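Local coordinates for protein rutinosidase (Aspergillus niger, PDB 6I1A) that hydrolyses glycosidic bonds as a secreted rutinosidase of glycoside hydrolase family 5, and may also act on the beta-1,3-glucans of cell walls, at residues Leu31-Ser39 / Trp338-Thr346; Met168-Gln179 / Val226-Ile237. All coordinates share one frame; numbering follows the deposited sequence.

The chain folds as the TIM barrel of glycoside hydrolase family 5. Near the N terminus, strand 22-26 leads into the loop that holds Leu31-Ser39. Helix 161-179 and helix 213-233 follow much later, and contact 2 pairs their C-terminal parts, closing a loop that includes strand 187-190. Residues Trp338-Thr346 come after strand 334-337 and return to the first loop, so contact 1 closes a long loop of 298 residues. Contact 2 is nested inside it. Contact 1 thus ties together the loops after two neighbouring strands, while contact 2 joins two helices outside the barrel. Their centres lie about 30 Å apart, on opposite sides of the chain's centre.

Contact 1 of 2, residues Leu31-Ser39 / Trp338-Thr346; sequences LEQESTIDS and WTAKFTGNT. With NAG (2-acetamido-2-deoxy-beta-D-glucopyranose), chain G; EDO (1,2-ethanediol), chain M; EDO (1,2-ethanediol), chain U.
Two loops that follow neighbouring strands of the TIM barrel, 22-26 and 334-337, meet here. Ile37 is the hub. Its O receives Thr343 N at 2.8 Å and a weak bond from Gly344 N. Its CA sits over one face of the Phe342 ring, 3.9 Å from the centroid. Its CD1 reaches the edge of the Trp338 indole, 4.0 Å from CZ2. Phe342 CG lies anti to the backbone N (chi1 -170°), which carries the ring beneath Ile37. Trp358 stacks on the same ring. Next along the loop, Gly344 CA approaches Thr36 O at 3.2 Å in a CA-H...O contact.

Ser39 OG accepts Asn345 N at 3.0 Å and donates to an ethanediol, probably from the crystallisation liquor. Asn345 ND2 carries the N-linked NAG. Asp38 and Thr343 lie side by side, bridged through two waters, one of them bound only weakly to Asp38 OD2; Asp38 also forms a salt bridge with Arg70. A further water links Glu34 OE1 to Trp338 NE1, the latter weakly. Glu32 OE1 accepts from Gly29 N. Glu32 OE2 and Glu34 OE2 are only 2.7 Å apart, so one of these acids probably holds a proton.

Contact 2 of 2, residues Met168-Gln179 / Val226-Ile237; sequences MQVIDQVINFIQ and VVQRVESVNPNI
Met168 and Val226 begin a packed helix pair of the TIM barrel, between helix 161-179 and helix 213-233. The segments run in roughly the same direction, at 33°, with axes 10.7 Å apart. Strand 187-190 lies against both, with Leu189 touching Ile175 and Val230.

Ile175 is the central bump. It enters a hollow lined by Arg229, Val230 and Val233. Its CD1 meets the aliphatic CG of Arg229 at 3.7 Å and also touches Val230 CG2. Its other branch, CG2, lies anti to the backbone N and packs on Val233 CG1. On the facing helix, Val226 fills the next hollow. Its CG2 touches both Met168 SD and Ile171 CG1, while its CG1 lies near Ile171 CG2. Tyr222 touches both Met168 and Ile171.

One side of the contact is polar. Arg229 bends at chi2 and chi3, folding over Ile175 toward Asp172. Its NH1 gives a salt bridge to Asp172 OD1 at 2.9 Å. The oxygen lies near the guanidinium plane and is met on its syn side, but somewhat out of the carboxylate plane. The two flat groups are turned 38° apart. Met168 CE lies over one guanidinium face, 3.7 Å above its centre. The bent Met168 chain brings this methyl there, so one residue meets both the apolar packing and the charged pair.

Beyond helix 213-233 the chain turns back. Ile237 packs its CD1 against Ile178 CG2 at 3.7 Å. Asn234 OD1 accepts Asn236 N in an Asx turn, which helps fix the amide's rotation. Asn234 ND2 also bonds Tyr14 OH. Across the contact, the same ND2 donates to Gln179 OE1 at 2.8 Å, almost straight at 172°.

Contact 1 of 2, residues Leu31-Ser39 / Trp338-Thr346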
# COMPACT_ATOMS: atom_id res chain seq x y z
N LEU A 31 -10.20 20.66 -21.23
CA LEU A 31 -9.02 21.45 -21.64
C LEU A 31 -7.73 20.61 -21.67
O LEU A 31 -6.71 21.12 -22.14
CB LEU A 31 -8.89 22.68 -20.74
CG LEU A 31 -10.14 23.54 -20.66
CD1 LEU A 31 -9.94 24.76 -19.75
CD2 LEU A 31 -10.60 23.99 -22.07
N GLU A 32 -7.78 19.37 -21.22
CA GLU A 32 -6.71 18.39 -21.37
C GLU A 32 -7.35 17.08 -21.83
O GLU A 32 -8.45 16.78 -21.28
CB GLU A 32 -5.94 18.23 -20.06
CG GLU A 32 -6.76 17.89 -18.81
CD GLU A 32 -7.11 16.44 -18.58
OE1 GLU A 32 -8.19 16.19 -18.06
OE2 GLU A 32 -6.23 15.57 -18.84
N GLN A 33 -6.70 16.36 -22.70
CA GLN A 33 -7.40 15.21 -23.38
C GLN A 33 -6.77 13.91 -22.91
O GLN A 33 -5.54 13.82 -22.76
CB GLN A 33 -7.26 15.32 -24.91
CG GLN A 33 -7.61 16.71 -25.45
CD GLN A 33 -8.94 17.21 -24.99
OE1 GLN A 33 -9.94 16.48 -24.83
NE2 GLN A 33 -9.03 18.52 -24.77
N GLU A 34 -7.63 12.87 -22.74
CA GLU A 34 -7.16 11.53 -22.37
C GLU A 34 -8.02 10.48 -23.11
O GLU A 34 -9.21 10.68 -23.19
CB GLU A 34 -7.30 11.30 -20.86
CG GLU A 34 -6.56 12.34 -20.02
CD GLU A 34 -6.77 12.18 -18.52
OE1 GLU A 34 -6.90 11.00 -18.08
OE2 GLU A 34 -6.87 13.20 -17.84
N SER A 35 -7.38 9.40 -23.48
CA SER A 35 -8.02 8.33 -24.30
C SER A 35 -9.24 7.74 -23.61
O SER A 35 -10.23 7.46 -24.29
CB SER A 35 -7.04 7.28 -24.63
OG SER A 35 -6.61 6.52 -23.51
N THR A 36 -9.24 7.53 -22.29
CA THR A 36 -10.32 6.79 -21.63
C THR A 36 -11.60 7.61 -21.48
O THR A 36 -12.67 7.05 -21.24
CB THR A 36 -9.81 6.31 -20.28
OG1 THR A 36 -9.30 7.43 -19.55
CG2 THR A 36 -8.73 5.28 -20.46
N ILE A 37 -11.52 8.95 -21.48
CA ILE A 37 -12.68 9.78 -21.07
C ILE A 37 -13.79 9.80 -22.13
O ILE A 37 -14.97 9.89 -21.81
CB ILE A 37 -12.20 11.21 -20.72
CG1 ILE A 37 -11.28 11.08 -19.50
CG2 ILE A 37 -13.40 12.11 -20.49
CD1 ILE A 37 -10.59 12.40 -19.09
N ASP A 38 -13.41 9.77 -23.41
CA ASP A 38 -14.36 9.91 -24.55
C ASP A 38 -13.80 9.00 -25.66
O ASP A 38 -12.83 9.35 -26.35
CB ASP A 38 -14.57 11.35 -24.94
CG ASP A 38 -15.57 11.60 -26.06
OD1 ASP A 38 -15.79 10.68 -26.85
OD2 ASP A 38 -16.05 12.73 -26.16
N SER A 39 -14.37 7.81 -25.81
CA SER A 39 -13.85 6.80 -26.78
C SER A 39 -14.10 7.27 -28.22
O SER A 39 -13.22 7.00 -29.02
CB SER A 39 -14.53 5.43 -26.54
OG SER A 39 -14.29 5.02 -25.20
N TRP A 338 -13.84 12.61 -10.15
CA TRP A 338 -13.34 12.50 -11.54
C TRP A 338 -14.37 11.65 -12.28
O TRP A 338 -14.35 10.44 -12.06
CB TRP A 338 -11.95 11.88 -11.63
CG TRP A 338 -11.36 12.00 -13.00
CD1 TRP A 338 -11.53 11.21 -14.10
CD2 TRP A 338 -10.57 13.13 -13.44
NE1 TRP A 338 -10.85 11.73 -15.17
CE2 TRP A 338 -10.27 12.92 -14.79
CE3 TRP A 338 -10.04 14.26 -12.80
CZ2 TRP A 338 -9.45 13.78 -15.54
CZ3 TRP A 338 -9.27 15.13 -13.54
CH2 TRP A 338 -8.97 14.89 -14.87
N THR A 339 -15.20 12.20 -13.15
CA THR A 339 -15.22 13.57 -13.68
C THR A 339 -16.64 13.93 -14.06
O THR A 339 -17.57 13.06 -14.03
CB THR A 339 -14.23 13.64 -14.84
OG1 THR A 339 -14.17 14.98 -15.34
CG2 THR A 339 -14.55 12.71 -15.99
N ALA A 340 -16.91 15.18 -14.43
CA ALA A 340 -18.27 15.64 -14.72
C ALA A 340 -18.89 14.85 -15.87
O ALA A 340 -20.09 14.43 -15.71
CB ALA A 340 -18.22 17.11 -15.07
N LYS A 341 -18.19 14.68 -16.95
CA LYS A 341 -18.74 14.13 -18.20
C LYS A 341 -17.77 13.10 -18.72
O LYS A 341 -16.63 13.43 -19.01
CB LYS A 341 -18.93 15.30 -19.17
CG LYS A 341 -20.13 15.22 -20.07
CD LYS A 341 -20.51 16.63 -20.44
CE LYS A 341 -21.72 16.66 -21.28
NZ LYS A 341 -21.69 17.86 -22.13
N PHE A 342 -18.20 11.85 -18.90
CA PHE A 342 -17.34 10.74 -19.26
C PHE A 342 -18.15 9.76 -20.10
O PHE A 342 -19.22 9.32 -19.59
CB PHE A 342 -16.84 10.08 -17.98
CG PHE A 342 -15.76 9.06 -18.15
CD1 PHE A 342 -16.06 7.82 -18.73
CD2 PHE A 342 -14.49 9.21 -17.64
CE1 PHE A 342 -15.09 6.85 -18.84
CE2 PHE A 342 -13.54 8.23 -17.71
CZ PHE A 342 -13.81 7.05 -18.33
N THR A 343 -17.72 9.52 -21.33
CA THR A 343 -18.45 8.57 -22.23
C THR A 343 -17.59 7.39 -22.62
O THR A 343 -18.13 6.50 -23.41
CB THR A 343 -19.03 9.28 -23.43
OG1 THR A 343 -17.90 9.84 -24.10
CG2 THR A 343 -20.04 10.30 -23.01
N GLY A 344 -16.40 7.22 -22.08
CA GLY A 344 -15.49 6.11 -22.36
C GLY A 344 -16.16 4.78 -22.10
O GLY A 344 -16.77 4.61 -21.04
N ASN A 345 -16.00 3.85 -23.01
CA ASN A 345 -16.76 2.57 -22.86
C ASN A 345 -15.81 1.42 -22.65
O ASN A 345 -16.23 0.23 -22.83
CB ASN A 345 -17.70 2.46 -24.05
CG ASN A 345 -16.95 2.34 -25.35
OD1 ASN A 345 -15.76 2.11 -25.38
ND2 ASN A 345 -17.67 2.46 -26.43
N THR A 346 -14.61 1.64 -22.11
CA THR A 346 -13.68 0.56 -21.71
C THR A 346 -14.41 -0.35 -20.69
O THR A 346 -15.06 0.14 -19.75
CB THR A 346 -12.39 1.09 -21.09
OG1 THR A 346 -11.79 2.01 -22.01
CG2 THR A 346 -11.41 -0.02 -20.74
C1 NAG G . -17.03 2.32 -27.74
C2 NAG G . -17.63 1.14 -28.51
C3 NAG G . -17.08 1.13 -29.91
C4 NAG G . -17.36 2.43 -30.58
C5 NAG G . -16.67 3.48 -29.71
C6 NAG G . -16.76 4.90 -30.23
C7 NAG G . -18.10 -0.71 -26.97
C8 NAG G . -19.53 -0.28 -27.02
N2 NAG G . -17.22 -0.11 -27.81
O3 NAG G . -17.69 0.03 -30.61
O4 NAG G . -16.74 2.48 -31.91
O5 NAG G . -17.36 3.45 -28.45
O6 NAG G . -18.14 5.20 -30.48
O7 NAG G . -17.73 -1.49 -26.11
C1 EDO M . -10.21 4.76 -26.51
O1 EDO M . -11.37 4.35 -27.23
C2 EDO M . -10.43 4.52 -25.06
O2 EDO M . -11.60 5.06 -24.49
C1 EDO U . -9.17 5.72 -15.72
O1 EDO U . -8.85 4.71 -16.68
C2 EDO U . -10.34 6.60 -16.09
O2 EDO U . -10.03 7.68 -17.01
O HOH W 1 -9.12 10.04 -16.62
O HOH W 2 -13.05 4.26 -21.08
O HOH W 3 -17.31 7.86 -26.33
O HOH W 4 -18.01 12.73 -23.87

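Contact 2 of 2, residues Met168-Gln179 / Val226-Ile237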
# COMPACT_ATOMS: atom_id res chain seq x y z
N MET A 168 7.40 28.56 -13.94
CA MET A 168 7.09 29.76 -13.19
C MET A 168 6.42 30.79 -14.09
O MET A 168 5.55 31.50 -13.61
CB MET A 168 8.39 30.31 -12.60
CG MET A 168 8.97 29.43 -11.47
SD MET A 168 7.84 28.94 -10.18
CE MET A 168 7.42 30.53 -9.49
N GLN A 169 6.76 30.83 -15.35
CA GLN A 169 6.04 31.71 -16.31
C GLN A 169 4.58 31.31 -16.42
O GLN A 169 3.66 32.17 -16.43
CB GLN A 169 6.74 31.71 -17.67
CG GLN A 169 8.08 32.44 -17.62
CD GLN A 169 8.69 32.54 -18.99
OE1 GLN A 169 8.00 32.68 -19.98
NE2 GLN A 169 10.00 32.49 -19.02
N VAL A 170 4.32 30.01 -16.43
CA VAL A 170 2.90 29.52 -16.47
C VAL A 170 2.18 30.00 -15.23
O VAL A 170 1.04 30.52 -15.31
CB VAL A 170 2.92 27.98 -16.53
CG1 VAL A 170 1.53 27.38 -16.20
CG2 VAL A 170 3.41 27.48 -17.88
N ILE A 171 2.79 29.84 -14.07
CA ILE A 171 2.19 30.24 -12.80
C ILE A 171 1.95 31.74 -12.78
O ILE A 171 0.89 32.17 -12.30
CB ILE A 171 3.01 29.75 -11.63
CG1 ILE A 171 3.03 28.22 -11.51
CG2 ILE A 171 2.59 30.44 -10.35
CD1 ILE A 171 1.78 27.48 -11.80
N ASP A 172 2.87 32.54 -13.32
CA ASP A 172 2.60 33.99 -13.39
C ASP A 172 1.34 34.26 -14.20
O ASP A 172 0.55 35.20 -13.85
CB ASP A 172 3.76 34.73 -14.05
CG ASP A 172 4.97 34.92 -13.13
OD1 ASP A 172 4.82 34.81 -11.91
OD2 ASP A 172 6.08 35.20 -13.67
N GLN A 173 1.11 33.54 -15.29
CA GLN A 173 -0.12 33.73 -16.11
C GLN A 173 -1.35 33.34 -15.32
O GLN A 173 -2.38 34.05 -15.42
CB GLN A 173 -0.03 32.96 -17.42
CG GLN A 173 1.05 33.47 -18.34
CD GLN A 173 0.79 34.90 -18.75
OE1 GLN A 173 -0.32 35.26 -19.15
NE2 GLN A 173 1.86 35.67 -18.71
N VAL A 174 -1.28 32.28 -14.54
CA VAL A 174 -2.46 31.85 -13.74
C VAL A 174 -2.74 32.90 -12.67
O VAL A 174 -3.91 33.29 -12.46
CB VAL A 174 -2.28 30.45 -13.13
CG1 VAL A 174 -3.48 30.10 -12.28
CG2 VAL A 174 -2.06 29.44 -14.25
N ILE A 175 -1.70 33.39 -11.98
CA ILE A 175 -1.88 34.46 -10.95
C ILE A 175 -2.52 35.67 -11.61
O ILE A 175 -3.49 36.22 -11.02
CB ILE A 175 -0.54 34.85 -10.30
CG1 ILE A 175 0.05 33.70 -9.47
CG2 ILE A 175 -0.71 36.12 -9.46
CD1 ILE A 175 1.50 33.86 -9.10
N ASN A 176 -2.03 36.05 -12.75
CA ASN A 176 -2.60 37.24 -13.47
C ASN A 176 -4.07 36.99 -13.83
O ASN A 176 -4.92 37.87 -13.68
CB ASN A 176 -1.82 37.59 -14.73
CG ASN A 176 -2.35 38.81 -15.45
OD1 ASN A 176 -2.25 39.92 -14.88
ND2 ASN A 176 -2.92 38.62 -16.62
N PHE A 177 -4.41 35.77 -14.28
CA PHE A 177 -5.82 35.43 -14.59
C PHE A 177 -6.67 35.64 -13.33
O PHE A 177 -7.78 36.21 -13.42
CB PHE A 177 -5.84 33.98 -15.06
CG PHE A 177 -7.23 33.48 -15.43
CD1 PHE A 177 -8.10 33.05 -14.44
CD2 PHE A 177 -7.61 33.40 -16.74
CE1 PHE A 177 -9.37 32.59 -14.77
CE2 PHE A 177 -8.89 32.94 -17.09
CZ PHE A 177 -9.75 32.54 -16.12
N ILE A 178 -6.22 35.14 -12.20
CA ILE A 178 -6.98 35.21 -10.93
C ILE A 178 -7.16 36.69 -10.52
O ILE A 178 -8.27 37.15 -10.19
CB ILE A 178 -6.34 34.37 -9.83
CG1 ILE A 178 -6.43 32.87 -10.17
CG2 ILE A 178 -7.01 34.69 -8.52
CD1 ILE A 178 -5.66 32.00 -9.25
N GLN A 179 -6.06 37.44 -10.59
CA GLN A 179 -6.08 38.86 -10.12
C GLN A 179 -6.94 39.72 -11.03
O GLN A 179 -7.50 40.73 -10.52
CB GLN A 179 -4.66 39.41 -10.17
CG GLN A 179 -3.78 38.88 -9.06
CD GLN A 179 -4.27 39.33 -7.70
OE1 GLN A 179 -5.05 38.67 -7.06
NE2 GLN A 179 -3.77 40.47 -7.22
N VAL A 226 6.55 28.67 -6.00
CA VAL A 226 5.17 29.07 -6.33
C VAL A 226 4.52 29.78 -5.12
O VAL A 226 3.90 30.81 -5.29
CB VAL A 226 4.32 27.86 -6.77
CG1 VAL A 226 2.85 28.29 -6.82
CG2 VAL A 226 4.84 27.32 -8.09
N VAL A 227 4.68 29.20 -3.94
CA VAL A 227 4.11 29.82 -2.72
C VAL A 227 4.67 31.25 -2.55
O VAL A 227 3.90 32.19 -2.34
CB VAL A 227 4.37 28.96 -1.48
CG1 VAL A 227 4.12 29.77 -0.21
CG2 VAL A 227 3.55 27.69 -1.56
N GLN A 228 5.96 31.40 -2.75
CA GLN A 228 6.58 32.74 -2.66
C GLN A 228 6.06 33.66 -3.74
O GLN A 228 5.78 34.85 -3.45
CB GLN A 228 8.09 32.58 -2.68
CG GLN A 228 8.54 32.08 -1.34
CD GLN A 228 10.04 32.26 -1.14
OE1 GLN A 228 10.64 33.16 -1.70
NE2 GLN A 228 10.62 31.38 -0.34
N ARG A 229 5.90 33.19 -4.96
CA ARG A 229 5.38 34.05 -6.03
C ARG A 229 3.94 34.49 -5.70
O ARG A 229 3.56 35.68 -5.86
CB ARG A 229 5.47 33.33 -7.38
CG ARG A 229 5.17 34.23 -8.56
CD ARG A 229 6.23 35.29 -8.82
NE ARG A 229 7.55 34.66 -8.90
CZ ARG A 229 8.16 34.21 -9.99
NH1 ARG A 229 7.56 34.24 -11.16
NH2 ARG A 229 9.38 33.69 -9.91
N VAL A 230 3.09 33.56 -5.29
CA VAL A 230 1.70 33.95 -4.94
C VAL A 230 1.71 34.90 -3.73
O VAL A 230 1.00 35.94 -3.76
CB VAL A 230 0.86 32.69 -4.67
CG1 VAL A 230 -0.51 33.07 -4.09
CG2 VAL A 230 0.75 31.81 -5.92
N GLU A 231 2.46 34.56 -2.68
CA GLU A 231 2.62 35.47 -1.50
C GLU A 231 3.06 36.85 -1.97
O GLU A 231 2.61 37.84 -1.36
CB GLU A 231 3.67 34.92 -0.54
CG GLU A 231 3.14 33.77 0.27
CD GLU A 231 4.14 33.04 1.14
OE1 GLU A 231 5.34 33.20 0.90
OE2 GLU A 231 3.71 32.23 2.07
N SER A 232 3.92 36.98 -2.96
CA SER A 232 4.44 38.30 -3.39
C SER A 232 3.34 39.12 -4.06
O SER A 232 3.49 40.36 -4.16
CB SER A 232 5.65 38.12 -4.28
OG SER A 232 5.27 37.78 -5.61
N VAL A 233 2.31 38.51 -4.65
CA VAL A 233 1.26 39.24 -5.39
C VAL A 233 -0.01 39.35 -4.56
O VAL A 233 -0.61 40.47 -4.47
CB VAL A 233 0.98 38.51 -6.71
CG1 VAL A 233 -0.18 39.14 -7.44
CG2 VAL A 233 2.22 38.45 -7.57
N ASN A 234 -0.51 38.24 -4.02
CA ASN A 234 -1.80 38.25 -3.33
C ASN A 234 -1.77 37.02 -2.43
O ASN A 234 -2.13 35.91 -2.85
CB ASN A 234 -3.01 38.25 -4.26
CG ASN A 234 -4.30 38.36 -3.47
OD1 ASN A 234 -4.35 38.19 -2.26
ND2 ASN A 234 -5.36 38.54 -4.25
N PRO A 235 -1.38 37.15 -1.18
CA PRO A 235 -1.20 36.03 -0.29
C PRO A 235 -2.54 35.38 0.12
O PRO A 235 -2.48 34.35 0.74
CB PRO A 235 -0.43 36.60 0.90
CG PRO A 235 -0.78 38.05 0.86
CD PRO A 235 -0.93 38.44 -0.57
N ASN A 236 -3.64 36.04 -0.21
CA ASN A 236 -4.97 35.52 0.13
C ASN A 236 -5.39 34.44 -0.87
O ASN A 236 -6.37 33.72 -0.59
CB ASN A 236 -5.98 36.66 0.18
CG ASN A 236 -5.69 37.59 1.33
OD1 ASN A 236 -5.64 37.13 2.45
ND2 ASN A 236 -5.32 38.80 0.97
N ILE A 237 -4.68 34.31 -2.00
CA ILE A 237 -4.99 33.19 -2.95
C ILE A 237 -4.38 31.93 -2.35
O ILE A 237 -3.18 31.83 -2.23
CB ILE A 237 -4.41 33.46 -4.35
CG1 ILE A 237 -4.96 34.74 -4.99
CG2 ILE A 237 -4.63 32.24 -5.25
CD1 ILE A 237 -4.22 35.13 -6.20